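Local coordinates for benzyl alcohol dehydrogenase (Acinetobacter calcoaceticus, PDB 1F8F), which probably catalyses the NAD-dependent, zinc-assisted oxidation of benzyl alcohol and related aromatic alcohols to the corresponding aldehydes, at residues A10-K15 with V57-V62; K37-G42 with S68-A73. One frame throughout, in Å; residues are numbered along the deposited sequence.

How the contacts relate
Contact 2 and segment 57-62 lie in the GroES-like domain of a zinc-dependent alcohol dehydrogenase, apart from the Rossmann-type parallel sheet, with strand 5-11 packed alongside. Along the chain the segments of the two contacts alternate: 10-15, 37-42, 57-62, then 68-73. The centres of contact 1 and contact 2 lie about 21 Å apart and their nearest atoms about 9 Å, so the two do not touch. Contact 1 ties the end of strand 5-11 to the loop that leads into strand 66-74, and contact 2 pairs that strand with strand 33-42. Cys44 follows 37-42 and His65 falls between 57-62 and 68-73; together with Cys173 they hold a zinc ion.

Contact 1 of 2, residues A10-K15 with V57-V62; sequences AVTPCK and VPLPAV
Thr12 and Ala61 share the hydrogen bond of this contact, an isolated antiparallel bridge in which Thr12 N donates to Ala61 O at 2.9 Å. The bond is nearly straight, 174° at the hydrogen, and the donor is tilted 19° from the carbonyl plane. The segments run in nearly opposite directions, but this is the single bridge between them.

Van der Waals packing extends the pairing to both ends. Leu59, which a cis peptide joins to Pro60, points toward 10-15 and lays its methyls against the backbone there: CD2 comes 3.3 Å from Thr12 O, and CD1 is 3.6 Å from Cys14 C. The Thr12 and Leu59 side chains cross obliquely. Thr12 CG2, anti to the backbone N, is the branch that meets Leu59 CD2, at 3.8 Å. Looser apolar pairs flank the bridge, Val11 CG1 lying 4.4 Å from Pro60 CB and Val11 CG2 4.3 Å from Val62 CG2. The carbonyl oxygen of Ala10 is 3.8 Å from Val62 CA.

Further polar bonds hold the loop from outside: Asn136 ND2 bonds to Pro58 O, and Ser143 OG to Val62 O. Strand 20-26 packs on Ala10, Val11, Pro13 and Val62, while Arg51 of helix 45-51 touches Thr12, so the contact joins the two-stranded N-terminal sheet to the loop between helix 45-51 and strand 66-74.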
loop_
_atom_site.group_PDB
_atom_site.type_symbol
_atom_site.label_atom_id
_atom_site.label_comp_id
_atom_site.label_asym_id
_atom_site.label_seq_id
_atom_site.Cartn_x
_atom_site.Cartn_y
_atom_site.Cartn_z
ATOM N N ALA A 10 23.469 37.954 -7.153
ATOM C CA ALA A 10 24.661 37.548 -6.449
ATOM C C ALA A 10 25.386 36.435 -7.196
ATOM O O ALA A 10 24.855 35.317 -7.303
ATOM C CB ALA A 10 24.271 37.062 -5.046
ATOM N N VAL A 11 26.636 36.618 -7.601
ATOM C CA VAL A 11 27.421 35.636 -8.321
ATOM C C VAL A 11 28.447 34.903 -7.476
ATOM O O VAL A 11 29.115 35.507 -6.622
ATOM C CB VAL A 11 28.147 36.381 -9.468
ATOM C CG1 VAL A 11 29.187 35.463 -10.109
ATOM C CG2 VAL A 11 27.198 36.951 -10.513
ATOM N N THR A 12 28.622 33.595 -7.666
ATOM C CA THR A 12 29.639 32.836 -6.971
ATOM C C THR A 12 30.776 32.587 -7.959
ATOM O O THR A 12 30.713 31.634 -8.720
ATOM C CB THR A 12 29.069 31.513 -6.461
ATOM O OG1 THR A 12 28.093 31.703 -5.428
ATOM C CG2 THR A 12 30.172 30.660 -5.877
ATOM N N PRO A 13 31.807 33.431 -7.997
ATOM C CA PRO A 13 32.869 33.371 -8.982
ATOM C C PRO A 13 33.805 32.202 -8.958
ATOM O O PRO A 13 34.288 31.944 -10.063
ATOM C CB PRO A 13 33.625 34.698 -8.848
ATOM C CG PRO A 13 32.584 35.583 -8.249
ATOM C CD PRO A 13 31.963 34.668 -7.186
ATOM N N CYS A 14 34.123 31.504 -7.885
ATOM C CA CYS A 14 35.043 30.377 -7.983
ATOM C C CYS A 14 34.963 29.497 -6.746
ATOM O O CYS A 14 34.254 29.814 -5.785
ATOM C CB CYS A 14 36.497 30.812 -8.184
ATOM S SG CYS A 14 37.276 31.791 -6.862
ATOM N N LYS A 15 35.690 28.387 -6.786
ATOM C CA LYS A 15 35.670 27.483 -5.643
ATOM C C LYS A 15 35.824 28.369 -4.413
ATOM O O LYS A 15 36.682 29.237 -4.278
ATOM C CB LYS A 15 36.707 26.387 -5.721
ATOM C CG LYS A 15 36.882 25.521 -4.487
ATOM C CD LYS A 15 37.512 24.175 -4.796
ATOM C CE LYS A 15 38.121 23.518 -3.576
ATOM N NZ LYS A 15 37.244 23.531 -2.380
ATOM N N VAL A 57 28.847 21.929 -9.932
ATOM C CA VAL A 57 28.081 22.907 -10.720
ATOM C C VAL A 57 29.185 23.835 -11.225
ATOM O O VAL A 57 30.086 24.197 -10.474
ATOM C CB VAL A 57 27.012 23.654 -9.932
ATOM C CG1 VAL A 57 26.499 24.879 -10.673
ATOM C CG2 VAL A 57 25.840 22.740 -9.587
ATOM N N PRO A 58 29.178 24.135 -12.504
ATOM C CA PRO A 58 30.191 24.981 -13.105
ATOM C C PRO A 58 30.105 26.440 -12.704
ATOM O O PRO A 58 29.072 27.087 -12.906
ATOM C CB PRO A 58 29.983 24.771 -14.593
ATOM C CG PRO A 58 28.553 24.404 -14.744
ATOM C CD PRO A 58 28.149 23.708 -13.478
ATOM N N LEU A 59 31.222 26.964 -12.208
ATOM C CA LEU A 59 31.416 28.345 -11.788
ATOM C C LEU A 59 32.242 29.120 -12.803
ATOM O O LEU A 59 33.194 28.604 -13.390
ATOM C CB LEU A 59 32.134 28.395 -10.440
ATOM C CG LEU A 59 31.455 27.639 -9.304
ATOM C CD1 LEU A 59 32.400 27.404 -8.136
ATOM C CD2 LEU A 59 30.206 28.391 -8.872
ATOM N N PRO A 60 31.886 30.375 -13.026
ATOM C CA PRO A 60 30.871 31.094 -12.288
ATOM C C PRO A 60 29.375 30.955 -12.515
ATOM O O PRO A 60 28.919 30.742 -13.638
ATOM C CB PRO A 60 31.217 32.559 -12.685
ATOM C CG PRO A 60 31.668 32.407 -14.113
ATOM C CD PRO A 60 32.607 31.229 -14.024
ATOM N N ALA A 61 28.553 31.255 -11.488
ATOM C CA ALA A 61 27.097 31.174 -11.565
ATOM C C ALA A 61 26.272 31.847 -10.460
ATOM O O ALA A 61 26.789 32.193 -9.400
ATOM C CB ALA A 61 26.754 29.682 -11.453
ATOM N N VAL A 62 24.975 32.036 -10.723
ATOM C CA VAL A 62 23.997 32.546 -9.775
ATOM C C VAL A 62 23.225 31.400 -9.085
ATOM O O VAL A 62 22.473 30.716 -9.769
ATOM C CB VAL A 62 22.949 33.473 -10.410
ATOM C CG1 VAL A 62 21.923 33.939 -9.388
ATOM C CG2 VAL A 62 23.562 34.695 -11.109
#

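Contact 2 of 2, residues K37-G42 with S68-A73; sequences KVVATG and SGIIEA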
loop_
_atom_site.group_PDB
_atom_site.type_symbol
_atom_site.label_atom_id
_atom_site.label_comp_id
_atom_site.label_asym_id
_atom_site.label_seq_id
_atom_site.Cartn_x
_atom_site.Cartn_y
_atom_site.Cartn_z
ATOM N N LYS A 37 9.148 38.218 -10.363
ATOM C CA LYS A 37 9.851 39.325 -9.639
ATOM C C LYS A 37 10.117 38.776 -8.217
ATOM O O LYS A 37 9.126 38.546 -7.522
ATOM C CB LYS A 37 9.064 40.627 -9.615
ATOM C CG LYS A 37 9.370 41.555 -8.459
ATOM C CD LYS A 37 8.888 42.960 -8.449
ATOM C CE LYS A 37 7.741 43.286 -7.523
ATOM N NZ LYS A 37 7.957 44.637 -6.856
ATOM N N VAL A 38 11.370 38.517 -7.847
ATOM C CA VAL A 38 11.642 37.927 -6.538
ATOM C C VAL A 38 11.492 38.846 -5.312
ATOM O O VAL A 38 12.155 39.888 -5.210
ATOM C CB VAL A 38 13.055 37.333 -6.603
ATOM C CG1 VAL A 38 13.516 36.688 -5.294
ATOM C CG2 VAL A 38 13.201 36.337 -7.762
ATOM N N VAL A 39 10.712 38.446 -4.309
ATOM C CA VAL A 39 10.566 39.189 -3.058
ATOM C C VAL A 39 11.630 38.743 -2.059
ATOM O O VAL A 39 12.377 39.574 -1.509
ATOM C CB VAL A 39 9.149 39.073 -2.490
ATOM C CG1 VAL A 39 8.954 39.704 -1.113
ATOM C CG2 VAL A 39 8.115 39.721 -3.434
ATOM N N ALA A 40 11.824 37.397 -1.911
ATOM C CA ALA A 40 12.846 36.856 -1.027
ATOM C C ALA A 40 13.159 35.381 -1.312
ATOM O O ALA A 40 12.352 34.645 -1.857
ATOM C CB ALA A 40 12.445 37.073 0.449
ATOM N N THR A 41 14.381 34.955 -0.963
ATOM C CA THR A 41 14.852 33.630 -1.295
ATOM C C THR A 41 15.538 32.966 -0.104
ATOM O O THR A 41 16.501 33.543 0.395
ATOM C CB THR A 41 15.915 33.655 -2.403
ATOM O OG1 THR A 41 15.362 34.256 -3.577
ATOM C CG2 THR A 41 16.397 32.269 -2.851
ATOM N N GLY A 42 15.073 31.777 0.270
ATOM C CA GLY A 42 15.725 31.081 1.379
ATOM C C GLY A 42 17.134 30.615 1.099
ATOM O O GLY A 42 17.509 30.432 -0.062
ATOM N N SER A 68 10.722 33.067 -3.751
ATOM C CA SER A 68 9.315 33.402 -3.744
ATOM C C SER A 68 9.242 34.812 -4.378
ATOM O O SER A 68 10.244 35.568 -4.280
ATOM C CB SER A 68 8.655 33.288 -2.410
ATOM O OG SER A 68 9.152 34.117 -1.389
ATOM N N GLY A 69 8.130 35.085 -5.053
ATOM C CA GLY A 69 7.998 36.338 -5.771
ATOM C C GLY A 69 6.597 36.507 -6.377
ATOM O O GLY A 69 5.602 35.960 -5.934
ATOM N N ILE A 70 6.515 37.360 -7.384
ATOM C CA ILE A 70 5.297 37.774 -8.081
ATOM C C ILE A 70 5.499 37.619 -9.590
ATOM O O ILE A 70 6.528 37.985 -10.175
ATOM C CB ILE A 70 4.994 39.278 -7.845
ATOM C CG1 ILE A 70 4.964 39.623 -6.347
ATOM C CG2 ILE A 70 3.670 39.742 -8.437
ATOM C CD1 ILE A 70 4.889 41.097 -6.041
ATOM N N ILE A 71 4.513 37.006 -10.224
ATOM C CA ILE A 71 4.645 36.864 -11.688
ATOM C C ILE A 71 4.477 38.213 -12.388
ATOM O O ILE A 71 3.461 38.858 -12.287
ATOM C CB ILE A 71 3.677 35.840 -12.262
ATOM C CG1 ILE A 71 3.995 34.418 -11.744
ATOM C CG2 ILE A 71 3.794 35.852 -13.788
ATOM C CD1 ILE A 71 2.886 33.432 -11.998
ATOM N N GLU A 72 5.408 38.529 -13.232
ATOM C CA GLU A 72 5.699 39.651 -14.057
ATOM C C GLU A 72 5.507 39.423 -15.559
ATOM O O GLU A 72 5.496 40.375 -16.353
ATOM C CB GLU A 72 7.218 39.911 -13.870
ATOM C CG GLU A 72 7.874 40.949 -14.711
ATOM C CD GLU A 72 7.778 42.407 -14.318
ATOM O OE1 GLU A 72 7.445 42.822 -13.184
ATOM O OE2 GLU A 72 8.083 43.203 -15.232
ATOM N N ALA A 73 5.509 38.174 -15.978
ATOM C CA ALA A 73 5.341 37.776 -17.361
ATOM C C ALA A 73 5.313 36.238 -17.512
ATOM O O ALA A 73 6.114 35.546 -16.888
ATOM C CB ALA A 73 6.430 38.380 -18.240
#
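Lys37 and Ile70 form an antiparallel hydrogen-bonded pair, with Lys37 N donating to Ile70 O at 2.6 Å and Ile70 N to Lys37 O at 2.9 Å. Next comes the non-hydrogen-bonded pair of Val38 and Gly69, whose CA atoms are 4.0 Å apart. A classic beta bulge follows, in which Val39 and Ala40 both face Ser68. Ser68 O accepts from Val39 N at 2.9 Å and only weakly from Ala40 N at 3.4 Å; Ser68 N returns a bond to Ala40 O. The bulge shifts the register by one residue where the chain turns a corner at Val39. Gly69, having no side chain, lets Lys37 O come within 3.0 Å of Gly69 CA.

Lys37, Ile70, Ala40 and Ser68 direct their side chains to one face. Lys37 and Ile70 lie side by side and point the same way, with Lys37 CE 3.9 Å from Ile70 CD1; the lysine chain bends at chi3 and chi4, and its end leads away from 68-73. Val39 CG2 joins them, 4.3 Å from Ile70 CG1. Ser68 OG hydrogen-bonds to Ile165 O.

Strand 148-152 flanks 37-42 through Tyr148 and Ala149, and beyond the corner Thr41 bonds through its backbone to Ile368 of strand 365-369. Strand 33-42 thus turns at Val39 while strand 66-74 follows it through the bulge.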